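Long-range contacts in actibind (Aspergillus niger, PDB 3D3Z), which cleaves RNA as a T2-family ribonuclease, probably with little base specificity but a preference for adenylic acid: residues H51-D56 and Q141-L146; S45-I50 and K92-D97; E64-S69 and G116-T121. One frame throughout, in Å; residues are numbered along the deposited sequence.

Interaction 1. Residues H51-D56 and Q141-L146; sequences HGLWPD and QQVVDL. With D3Z (1-(5-deoxy-beta-L-xylofuranosyl)pyrimidine-2,4(1H,3H)-dione), chain E.
Leu53 and Val143 press together more tightly than carbon atoms usually do, with Leu53 CB 3.5 Å from Val143 CG2. Here an edge of the antiparallel sheet of the RNase T2 fold packs on helix 134-147, strand 51-56 and helix segment 141-146 crossing at 106°. The strand carries the His-Gly-Leu-Trp-Pro sequence, the first of the two active-site signatures of the family. Val143 divides its methyls: CG2 meets Leu53, while CG1 lies 4.0 Å from Gly52 O. Leu53 holds CG anti to its backbone N (chi1 179°), and its branches spread over the helix: CD2 flanks Val143 CG2, whereas CD1 touches Leu146 CD2 at 3.9 Å, the two leucines crossing at about a right angle. No hydrogen bond links the segments, so their contact is essentially apolar; Gly52 O is bonded instead to Gln32 NE2. Tyr214 of strand 213-216 also touches Leu53 and Leu146.

His51 and Gly52 both face Thr33 in a classic beta bulge against strand 29-35. The CB of His51, a predicted active-site residue, points away from the helix, and the edge of its ring meets C5' of the bound nucleoside analogue. Trp54, whose NE1 is hydrogen-bonded to Glu111 OE1, lies against one face of this imidazole: its CZ2 stands 3.4 Å above the His51 ring plane, offset toward the rim.

Interaction 2. Residues S45-I50 and K92-D97; sequences SDSWTI and KEYWPD. Unlike the reference sequence in segment 45-50: Asp46 (reference Gly). With D3Z (1-(5-deoxy-beta-L-xylofuranosyl)pyrimidine-2,4(1H,3H)-dione), chain E; EDO (1,2-ethanediol), chain F.
Ile50 sets its CG2 methyl over the face of the Trp95 indole, in a CH-pi contact 3.5 Å from the centroid of the five-membered ring and only 16° off its normal. CG2 is the Ile50 branch anti to the backbone N (chi1 -59°, measured to CG1); the other branch ends in CD1, which reaches Trp95 CE3 at the six-membered ring. Just beside this packing, Ile50 N donates an almost straight hydrogen bond to Tyr94 O (2.8 Å, 175°), pinning the beginning of strand 49-56 to the end of helix 85-94, where Trp95 leaves helical geometry. Val143 of helix 134-147 touches both Ile50 and Trp95, and Phe107 and Trp108 meet the indole edge-to-face.

Toward Ser47 the contact thins out. Both Ser47 and Tyr94 are partly exposed, and Ser47 OG comes up to the edge of the tyrosine ring, 3.8 Å from Tyr94 CE1, while it bonds to Trp48 O. On the helix side, ethanediol, probably from the crystallisation liquor, donates to Glu93 O.

On the ligand side a water bridges the two segments. It accepts from Thr49 OG1, held between the backbone N and carbonyl carbon, and donates to Ile50 O and Pro96 O, thus linking Thr49 and Ile50 to a residue of the ligand pocket, consistent with a second-shell role. Pro96 O also lies 2.9 Å from O4 of the nucleoside analogue, but both are acceptors and this is a close approach only; the ligand is hydrogen-bonded to Tyr98 N. Asp97 OD2 comes within 2.5 Å of the analogue's O2; two oxygens so close imply that the acid probably holds a proton there.

Interaction 3. Residues E64-S69 and G116-T121; sequences EYCDES and GTCINT
Cys66 and Cys118 are joined by a disulfide, SG to SG 2.1 Å, with a right-handed chi3 of 102°. In both cysteines SG lies anti to the carbonyl carbon. The bridge ties the loop 64-69 to a type I turn from Gly116 to Ile119 that takes in the Gly-Thr-Cys end of the second active-site signature of T2 ribonucleases.

Thr117, just before Cys118, makes the polar part of the contact. Its CB faces the backbone of the opposite loop, 3.8 Å from Asp67 N. From there the side chain forks. OG1, set between the backbone N and the carbonyl carbon (chi1 63°), accepts a bent hydrogen bond from Cys66 N (3.1 Å, 140°) and is also hydrogen-bonded to Asn113 O one turn back in the helix, so a single hydroxyl links loop to helix. CG2, the other tip, rests 3.9 Å from Asp67 O.

Asp67 in turn shapes its own loop as an Asx turn: OD1 takes both Ser69 N (2.9 Å) and Ser69 OG from the same face of the carboxylate, while OD2 forms a salt bridge with Arg70.

The pair of loops lies beside the C-terminal end of helix 104-116, where Tyr65 touches His110 and Lys114 and pairs with Lys114 through the backbone. From strand 49-56, Pro55 packs against Cys118 and Ile119.

How the interactions relate
Strand 49-56 is the common element: it begins in interaction 2, continues as the strand of interaction 1, and its far end touches the turn of interaction 3. Interactions 1 and 2 have centres 14 Å apart and are joined by a weak hydrogen bond between His51 O and Trp95 NE1. Interaction 3 is also 14 Å from interaction 1, but 25 Å from interaction 2, on the opposite side of the chain's centre. Along the sequence the order is 45-50, 51-56, 64-69, 92-97, 116-121, 141-146, so interaction 2 crosses both others, and interaction 3 falls between the segments of interaction 1. Interactions 1 and 2 border the ligand pocket, while interaction 3 lies farther off, near predicted active-site residue His115.

Interaction 1. Residues H51-D56 and Q141-L146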
loop_
_atom_site.group_PDB
_atom_site.type_symbol
_atom_site.label_atom_id
_atom_site.label_comp_id
_atom_site.label_asym_id
_atom_site.label_seq_id
_atom_site.Cartn_x
_atom_site.Cartn_y
_atom_site.Cartn_z
ATOM N N HIS A 51 -4.270 -0.139 3.435
ATOM C CA HIS A 51 -4.026 -1.454 3.986
ATOM C C HIS A 51 -2.513 -1.595 4.276
ATOM O O HIS A 51 -2.114 -1.901 5.376
ATOM C CB HIS A 51 -4.531 -2.536 3.017
ATOM C CG HIS A 51 -4.509 -3.939 3.572
ATOM N ND1 HIS A 51 -5.078 -4.997 2.890
ATOM C CD2 HIS A 51 -4.030 -4.455 4.733
ATOM C CE1 HIS A 51 -4.931 -6.106 3.604
ATOM N NE2 HIS A 51 -4.320 -5.796 4.739
ATOM N N GLY A 52 -1.700 -1.399 3.262
ATOM C CA GLY A 52 -0.233 -1.492 3.382
ATOM C C GLY A 52 0.595 -1.265 2.133
ATOM O O GLY A 52 0.140 -0.682 1.154
ATOM N N LEU A 53 1.835 -1.734 2.222
ATOM C CA LEU A 53 2.807 -1.780 1.153
ATOM C C LEU A 53 3.543 -3.110 1.284
ATOM O O LEU A 53 4.137 -3.373 2.311
ATOM C CB LEU A 53 3.774 -0.580 1.259
ATOM C CG LEU A 53 4.882 -0.524 0.176
ATOM C CD1 LEU A 53 4.306 -0.281 -1.267
ATOM C CD2 LEU A 53 5.913 0.585 0.573
ATOM N N TRP A 54 3.450 -3.955 0.262
ATOM C CA TRP A 54 3.893 -5.328 0.325
ATOM C C TRP A 54 4.885 -5.614 -0.766
ATOM O O TRP A 54 4.600 -5.334 -1.952
ATOM C CB TRP A 54 2.718 -6.327 0.126
ATOM C CG TRP A 54 1.516 -6.117 0.968
ATOM C CD1 TRP A 54 1.434 -5.459 2.181
ATOM C CD2 TRP A 54 0.217 -6.614 0.699
ATOM N NE1 TRP A 54 0.125 -5.459 2.634
ATOM C CE2 TRP A 54 -0.635 -6.194 1.760
ATOM C CE3 TRP A 54 -0.331 -7.347 -0.349
ATOM C CZ2 TRP A 54 -2.014 -6.480 1.787
ATOM C CZ3 TRP A 54 -1.715 -7.652 -0.311
ATOM C CH2 TRP A 54 -2.535 -7.208 0.748
ATOM N N PRO A 55 6.042 -6.173 -0.398
ATOM C CA PRO A 55 6.987 -6.740 -1.377
ATOM C C PRO A 55 6.599 -8.164 -1.865
ATOM O O PRO A 55 6.587 -9.117 -1.094
ATOM C CB PRO A 55 8.317 -6.763 -0.605
ATOM C CG PRO A 55 7.900 -6.897 0.866
ATOM C CD PRO A 55 6.543 -6.287 0.993
ATOM N N ASP A 56 6.243 -8.290 -3.129
ATOM C CA ASP A 56 6.014 -9.579 -3.703
ATOM C C ASP A 56 7.246 -9.899 -4.512
ATOM O O ASP A 56 7.885 -9.006 -5.137
ATOM C CB ASP A 56 4.842 -9.557 -4.693
ATOM C CG ASP A 56 3.449 -9.756 -4.045
ATOM O OD1 ASP A 56 3.283 -9.616 -2.798
ATOM O OD2 ASP A 56 2.530 -10.054 -4.870
ATOM N N GLN A 141 5.944 6.540 6.619
ATOM C CA GLN A 141 5.970 7.721 5.730
ATOM C C GLN A 141 5.887 7.387 4.225
ATOM O O GLN A 141 5.102 7.998 3.521
ATOM C CB GLN A 141 7.179 8.652 6.019
ATOM C CG GLN A 141 7.026 10.015 5.306
ATOM C CD GLN A 141 5.836 10.828 5.764
ATOM O OE1 GLN A 141 5.773 11.251 6.916
ATOM N NE2 GLN A 141 4.950 11.172 4.835
ATOM N N GLN A 142 6.660 6.419 3.765
ATOM C CA GLN A 142 6.711 6.021 2.338
ATOM C C GLN A 142 5.331 5.481 1.883
ATOM O O GLN A 142 4.830 5.845 0.851
ATOM C CB GLN A 142 7.783 4.948 2.167
ATOM C CG GLN A 142 8.033 4.496 0.733
ATOM C CD GLN A 142 8.425 5.595 -0.206
ATOM O OE1 GLN A 142 9.271 6.420 0.117
ATOM N NE2 GLN A 142 7.826 5.609 -1.375
ATOM N N VAL A 143 4.733 4.595 2.689
ATOM C CA VAL A 143 3.379 4.036 2.367
ATOM C C VAL A 143 2.394 5.180 2.154
ATOM O O VAL A 143 1.666 5.286 1.128
ATOM C CB VAL A 143 2.875 3.061 3.467
ATOM C CG1 VAL A 143 1.462 2.534 3.075
ATOM C CG2 VAL A 143 3.870 1.951 3.656
ATOM N N VAL A 144 2.414 6.105 3.093
ATOM C CA VAL A 144 1.553 7.292 3.051
ATOM C C VAL A 144 1.825 8.127 1.810
ATOM O O VAL A 144 0.888 8.537 1.093
ATOM C CB VAL A 144 1.671 8.163 4.351
ATOM C CG1 VAL A 144 1.096 9.616 4.129
ATOM C CG2 VAL A 144 0.918 7.483 5.545
ATOM N N ASP A 145 3.115 8.354 1.525
ATOM C CA ASP A 145 3.481 9.156 0.357
ATOM C C ASP A 145 2.924 8.544 -0.949
ATOM O O ASP A 145 2.396 9.253 -1.795
ATOM C CB ASP A 145 5.008 9.313 0.237
ATOM C CG ASP A 145 5.603 10.222 1.303
ATOM O OD1 ASP A 145 4.867 10.978 1.954
ATOM O OD2 ASP A 145 6.829 10.197 1.421
ATOM N N LEU A 146 3.058 7.239 -1.086
ATOM C CA LEU A 146 2.577 6.527 -2.294
ATOM C C LEU A 146 1.046 6.488 -2.344
ATOM O O LEU A 146 0.431 6.799 -3.373
ATOM C CB LEU A 146 3.150 5.136 -2.296
ATOM C CG LEU A 146 3.043 4.380 -3.605
ATOM C CD1 LEU A 146 3.788 5.093 -4.751
ATOM C CD2 LEU A 146 3.613 2.991 -3.346
HETATM N N1 D3Z E . -7.892 -5.635 8.933
HETATM C C2 D3Z E . -7.603 -4.767 10.004
HETATM N N3 D3Z E . -7.926 -3.480 9.909
HETATM C C4 D3Z E . -8.508 -2.977 8.819
HETATM C C5 D3Z E . -8.788 -3.817 7.774
HETATM C C6 D3Z E . -8.473 -5.167 7.840
HETATM O O2 D3Z E . -7.054 -5.178 11.047
HETATM O O4 D3Z E . -8.824 -1.774 8.719
HETATM C "C1'" D3Z E . -7.542 -7.032 9.000
HETATM C "C2'" D3Z E . -6.394 -7.119 9.984
HETATM O "O2'" D3Z E . -6.823 -7.798 11.179
HETATM C "C3'" D3Z E . -5.254 -7.787 9.235
HETATM C "C4'" D3Z E . -5.768 -8.107 7.843
HETATM O "O3'" D3Z E . -4.144 -6.911 9.128
HETATM O "O4'" D3Z E . -7.065 -7.490 7.723
HETATM C "C5'" D3Z E . -4.777 -7.599 6.803
#

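Interaction 2. Residues S45-I50 and K92-D97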
loop_
_atom_site.group_PDB
_atom_site.type_symbol
_atom_site.label_atom_id
_atom_site.label_comp_id
_atom_site.label_asym_id
_atom_site.label_seq_id
_atom_site.Cartn_x
_atom_site.Cartn_y
_atom_site.Cartn_z
ATOM N N SER A 45 -15.950 9.484 4.169
ATOM C CA SER A 45 -17.035 8.871 3.381
ATOM C C SER A 45 -16.630 8.788 1.901
ATOM O O SER A 45 -17.144 7.937 1.160
ATOM C CB SER A 45 -18.325 9.678 3.543
ATOM O OG SER A 45 -18.261 10.894 2.827
ATOM N N ASP A 46 -15.698 9.656 1.482
ATOM C CA ASP A 46 -15.278 9.756 0.084
ATOM C C ASP A 46 -13.785 9.481 -0.139
ATOM O O ASP A 46 -13.137 10.058 -1.028
ATOM C CB ASP A 46 -15.641 11.138 -0.473
ATOM C CG ASP A 46 -14.969 12.272 0.253
ATOM O OD1 ASP A 46 -14.390 12.112 1.375
ATOM O OD2 ASP A 46 -15.039 13.371 -0.310
ATOM N N SER A 47 -13.242 8.555 0.639
ATOM C CA SER A 47 -11.896 8.098 0.408
ATOM C C SER A 47 -11.772 6.661 0.816
ATOM O O SER A 47 -12.339 6.229 1.797
ATOM C CB SER A 47 -10.855 8.938 1.196
ATOM O OG SER A 47 -9.523 8.480 0.930
ATOM N N TRP A 48 -10.972 5.955 0.058
ATOM C CA TRP A 48 -10.468 4.665 0.457
ATOM C C TRP A 48 -9.410 4.934 1.527
ATOM O O TRP A 48 -9.009 6.095 1.750
ATOM C CB TRP A 48 -9.874 3.946 -0.745
ATOM C CG TRP A 48 -10.914 3.454 -1.757
ATOM C CD1 TRP A 48 -11.835 4.198 -2.439
ATOM C CD2 TRP A 48 -11.098 2.098 -2.177
ATOM N NE1 TRP A 48 -12.608 3.364 -3.253
ATOM C CE2 TRP A 48 -12.167 2.075 -3.114
ATOM C CE3 TRP A 48 -10.486 0.897 -1.831
ATOM C CZ2 TRP A 48 -12.626 0.893 -3.693
ATOM C CZ3 TRP A 48 -10.949 -0.292 -2.417
ATOM C CH2 TRP A 48 -11.997 -0.280 -3.329
ATOM N N THR A 49 -8.991 3.855 2.183
ATOM C CA THR A 49 -7.957 3.865 3.233
ATOM C C THR A 49 -6.814 2.894 2.901
ATOM O O THR A 49 -6.910 2.060 2.002
ATOM C CB THR A 49 -8.569 3.513 4.570
ATOM O OG1 THR A 49 -9.304 2.297 4.478
ATOM C CG2 THR A 49 -9.526 4.620 5.004
ATOM N N ILE A 50 -5.717 3.014 3.651
ATOM C CA ILE A 50 -4.522 2.229 3.493
ATOM C C ILE A 50 -4.682 0.875 4.156
ATOM O O ILE A 50 -5.167 0.745 5.275
ATOM C CB ILE A 50 -3.219 2.908 4.146
ATOM C CG1 ILE A 50 -2.953 4.307 3.517
ATOM C CG2 ILE A 50 -2.003 1.961 4.046
ATOM C CD1 ILE A 50 -1.998 5.268 4.313
ATOM N N LYS A 92 -3.973 7.574 11.777
ATOM C CA LYS A 92 -5.233 7.392 12.458
ATOM C C LYS A 92 -6.458 7.626 11.559
ATOM O O LYS A 92 -7.458 6.912 11.662
ATOM C CB LYS A 92 -5.296 8.322 13.660
ATOM C CG LYS A 92 -4.400 7.874 14.787
ATOM C CD LYS A 92 -4.390 8.916 15.906
ATOM C CE LYS A 92 -3.428 8.600 17.067
ATOM N NZ LYS A 92 -2.956 9.804 17.869
ATOM N N GLU A 93 -6.348 8.594 10.652
ATOM C CA GLU A 93 -7.415 8.962 9.733
ATOM C C GLU A 93 -7.516 8.034 8.492
ATOM O O GLU A 93 -8.597 7.534 8.179
ATOM C CB GLU A 93 -7.242 10.433 9.307
ATOM C CG GLU A 93 -8.201 10.871 8.228
ATOM C CD GLU A 93 -9.688 10.759 8.605
ATOM O OE1 GLU A 93 -10.015 10.556 9.764
ATOM O OE2 GLU A 93 -10.503 10.823 7.708
ATOM N N TYR A 94 -6.361 7.763 7.883
ATOM C CA TYR A 94 -6.266 7.125 6.577
ATOM C C TYR A 94 -5.687 5.715 6.594
ATOM O O TYR A 94 -5.788 5.050 5.600
ATOM C CB TYR A 94 -5.540 8.019 5.554
ATOM C CG TYR A 94 -6.274 9.286 5.132
ATOM C CD1 TYR A 94 -7.249 9.260 4.152
ATOM C CD2 TYR A 94 -5.918 10.527 5.649
ATOM C CE1 TYR A 94 -7.894 10.425 3.765
ATOM C CE2 TYR A 94 -6.589 11.677 5.293
ATOM C CZ TYR A 94 -7.566 11.621 4.342
ATOM O OH TYR A 94 -8.245 12.762 3.968
ATOM N N TRP A 95 -5.158 5.268 7.733
ATOM C CA TRP A 95 -4.705 3.897 7.915
ATOM C C TRP A 95 -5.394 3.269 9.158
ATOM O O TRP A 95 -4.798 2.523 9.954
ATOM C CB TRP A 95 -3.207 3.889 8.026
ATOM C CG TRP A 95 -2.569 2.602 7.735
ATOM C CD1 TRP A 95 -3.121 1.356 7.808
ATOM C CD2 TRP A 95 -1.204 2.413 7.346
ATOM N NE1 TRP A 95 -2.209 0.401 7.468
ATOM C CE2 TRP A 95 -1.014 1.016 7.198
ATOM C CE3 TRP A 95 -0.112 3.297 7.126
ATOM C CZ2 TRP A 95 0.222 0.470 6.782
ATOM C CZ3 TRP A 95 1.119 2.748 6.694
ATOM C CH2 TRP A 95 1.276 1.353 6.597
ATOM N N PRO A 96 -6.714 3.466 9.276
ATOM C CA PRO A 96 -7.380 2.919 10.437
ATOM C C PRO A 96 -7.567 1.378 10.403
ATOM O O PRO A 96 -7.631 0.747 9.309
ATOM C CB PRO A 96 -8.729 3.620 10.395
ATOM C CG PRO A 96 -9.060 3.721 8.926
ATOM C CD PRO A 96 -7.678 4.062 8.346
ATOM N N ASP A 97 -7.581 0.783 11.594
ATOM C CA ASP A 97 -8.184 -0.495 11.795
ATOM C C ASP A 97 -9.740 -0.292 11.905
ATOM O O ASP A 97 -10.248 0.517 12.713
ATOM C CB ASP A 97 -7.535 -1.215 12.985
ATOM C CG ASP A 97 -7.981 -2.622 13.123
ATOM O OD1 ASP A 97 -9.168 -2.852 13.380
ATOM O OD2 ASP A 97 -7.142 -3.516 12.970
HETATM N N1 D3Z E . -7.892 -5.635 8.933
HETATM C C2 D3Z E . -7.603 -4.767 10.004
HETATM N N3 D3Z E . -7.926 -3.480 9.909
HETATM C C4 D3Z E . -8.508 -2.977 8.819
HETATM C C5 D3Z E . -8.788 -3.817 7.774
HETATM C C6 D3Z E . -8.473 -5.167 7.840
HETATM O O2 D3Z E . -7.054 -5.178 11.047
HETATM O O4 D3Z E . -8.824 -1.774 8.719
HETATM C "C1'" D3Z E . -7.542 -7.032 9.000
HETATM C "C2'" D3Z E . -6.394 -7.119 9.984
HETATM O "O2'" D3Z E . -6.823 -7.798 11.179
HETATM C "C3'" D3Z E . -5.254 -7.787 9.235
HETATM C "C4'" D3Z E . -5.768 -8.107 7.843
HETATM O "O3'" D3Z E . -4.144 -6.911 9.128
HETATM O "O4'" D3Z E . -7.065 -7.490 7.723
HETATM C "C5'" D3Z E . -4.777 -7.599 6.803
HETATM C C1 EDO F . -12.202 6.953 11.951
HETATM O O1 EDO F . -12.866 5.864 11.280
HETATM C C2 EDO F . -10.758 7.021 11.453
HETATM O O2 EDO F . -10.673 6.961 10.018
HETATM O O HOH W 1 -7.570 1.189 6.476
#

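Interaction 3. Residues E64-S69 and G116-T121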
loop_
_atom_site.group_PDB
_atom_site.type_symbol
_atom_site.label_atom_id
_atom_site.label_comp_id
_atom_site.label_asym_id
_atom_site.label_seq_id
_atom_site.Cartn_x
_atom_site.Cartn_y
_atom_site.Cartn_z
ATOM N N GLU A 64 7.179 -13.341 4.103
ATOM C CA GLU A 64 6.536 -12.640 5.192
ATOM C C GLU A 64 7.362 -12.860 6.445
ATOM O O GLU A 64 7.999 -13.903 6.596
ATOM C CB GLU A 64 5.113 -13.183 5.366
ATOM C CG GLU A 64 5.014 -14.708 5.493
ATOM C CD GLU A 64 3.555 -15.154 5.595
ATOM O OE1 GLU A 64 2.904 -15.279 4.545
ATOM O OE2 GLU A 64 3.047 -15.300 6.707
ATOM N N TYR A 65 7.330 -11.889 7.347
ATOM C CA TYR A 65 7.973 -12.004 8.658
ATOM C C TYR A 65 9.457 -12.304 8.495
ATOM O O TYR A 65 9.973 -13.311 8.984
ATOM C CB TYR A 65 7.255 -13.039 9.515
ATOM C CG TYR A 65 5.794 -12.666 9.813
ATOM C CD1 TYR A 65 5.490 -11.655 10.698
ATOM C CD2 TYR A 65 4.736 -13.327 9.191
ATOM C CE1 TYR A 65 4.184 -11.321 10.989
ATOM C CE2 TYR A 65 3.395 -12.960 9.435
ATOM C CZ TYR A 65 3.131 -11.989 10.348
ATOM O OH TYR A 65 1.819 -11.618 10.620
ATOM N N CYS A 66 10.132 -11.432 7.757
ATOM C CA CYS A 66 11.509 -11.741 7.253
ATOM C C CYS A 66 12.620 -11.410 8.263
ATOM O O CYS A 66 13.770 -11.824 8.095
ATOM C CB CYS A 66 11.798 -11.010 5.950
ATOM S SG CYS A 66 10.853 -11.460 4.483
ATOM N N ASP A 67 12.300 -10.712 9.340
ATOM C CA ASP A 67 13.335 -10.418 10.348
ATOM C C ASP A 67 12.781 -10.202 11.716
ATOM O O ASP A 67 12.395 -9.094 12.082
ATOM C CB ASP A 67 14.164 -9.215 9.936
ATOM C CG ASP A 67 15.378 -8.971 10.838
ATOM O OD1 ASP A 67 15.572 -9.659 11.878
ATOM O OD2 ASP A 67 16.141 -8.050 10.476
ATOM N N GLU A 68 12.841 -11.270 12.494
ATOM C CA GLU A 68 12.314 -11.294 13.821
ATOM C C GLU A 68 13.008 -10.299 14.738
ATOM O O GLU A 68 12.400 -9.796 15.672
ATOM C CB GLU A 68 12.448 -12.702 14.389
ATOM C CG GLU A 68 11.767 -12.852 15.722
ATOM C CD GLU A 68 11.833 -14.263 16.269
ATOM O OE1 GLU A 68 12.433 -15.163 15.583
ATOM O OE2 GLU A 68 11.285 -14.448 17.400
ATOM N N SER A 69 14.252 -9.986 14.441
ATOM C CA SER A 69 15.011 -9.052 15.239
ATOM C C SER A 69 14.592 -7.591 15.056
ATOM O O SER A 69 15.018 -6.751 15.777
ATOM C CB SER A 69 16.497 -9.200 14.937
ATOM O OG SER A 69 16.825 -8.556 13.754
ATOM N N GLY A 116 6.931 -4.931 5.980
ATOM C CA GLY A 116 8.039 -3.934 6.043
ATOM C C GLY A 116 9.403 -4.618 6.217
ATOM O O GLY A 116 10.384 -4.209 5.593
ATOM N N THR A 117 9.450 -5.681 7.038
ATOM C CA THR A 117 10.695 -6.401 7.341
ATOM C C THR A 117 11.217 -7.176 6.153
ATOM O O THR A 117 12.396 -7.600 6.176
ATOM C CB THR A 117 10.599 -7.409 8.566
ATOM O OG1 THR A 117 9.668 -8.429 8.267
ATOM C CG2 THR A 117 10.199 -6.729 9.846
ATOM N N CYS A 118 10.375 -7.310 5.118
ATOM C CA CYS A 118 10.714 -8.035 3.903
ATOM C C CYS A 118 11.162 -7.133 2.750
ATOM O O CYS A 118 11.435 -7.622 1.653
ATOM C CB CYS A 118 9.498 -8.924 3.505
ATOM S SG CYS A 118 9.179 -10.260 4.661
ATOM N N ILE A 119 11.200 -5.826 2.971
ATOM C CA ILE A 119 11.676 -4.887 1.952
ATOM C C ILE A 119 13.218 -4.773 2.148
ATOM O O ILE A 119 13.720 -4.135 3.097
ATOM C CB ILE A 119 10.944 -3.567 2.073
ATOM C CG1 ILE A 119 9.427 -3.802 1.954
ATOM C CG2 ILE A 119 11.436 -2.558 1.013
ATOM C CD1 ILE A 119 8.569 -2.556 2.104
ATOM N N ASN A 120 13.965 -5.439 1.274
ATOM C CA ASN A 120 15.412 -5.543 1.483
ATOM C C ASN A 120 16.134 -4.195 1.502
ATOM O O ASN A 120 17.136 -4.048 2.207
ATOM C CB ASN A 120 16.048 -6.500 0.464
ATOM C CG ASN A 120 16.112 -5.899 -0.903
ATOM O OD1 ASN A 120 15.087 -5.679 -1.513
ATOM N ND2 ASN A 120 17.310 -5.551 -1.357
ATOM N N THR A 121 15.626 -3.199 0.768
ATOM C CA THR A 121 16.298 -1.910 0.616
ATOM C C THR A 121 16.080 -0.929 1.817
ATOM O O THR A 121 16.630 0.172 1.802
ATOM C CB THR A 121 15.877 -1.206 -0.673
ATOM O OG1 THR A 121 14.450 -1.042 -0.655
ATOM C CG2 THR A 121 16.322 -2.005 -1.949
#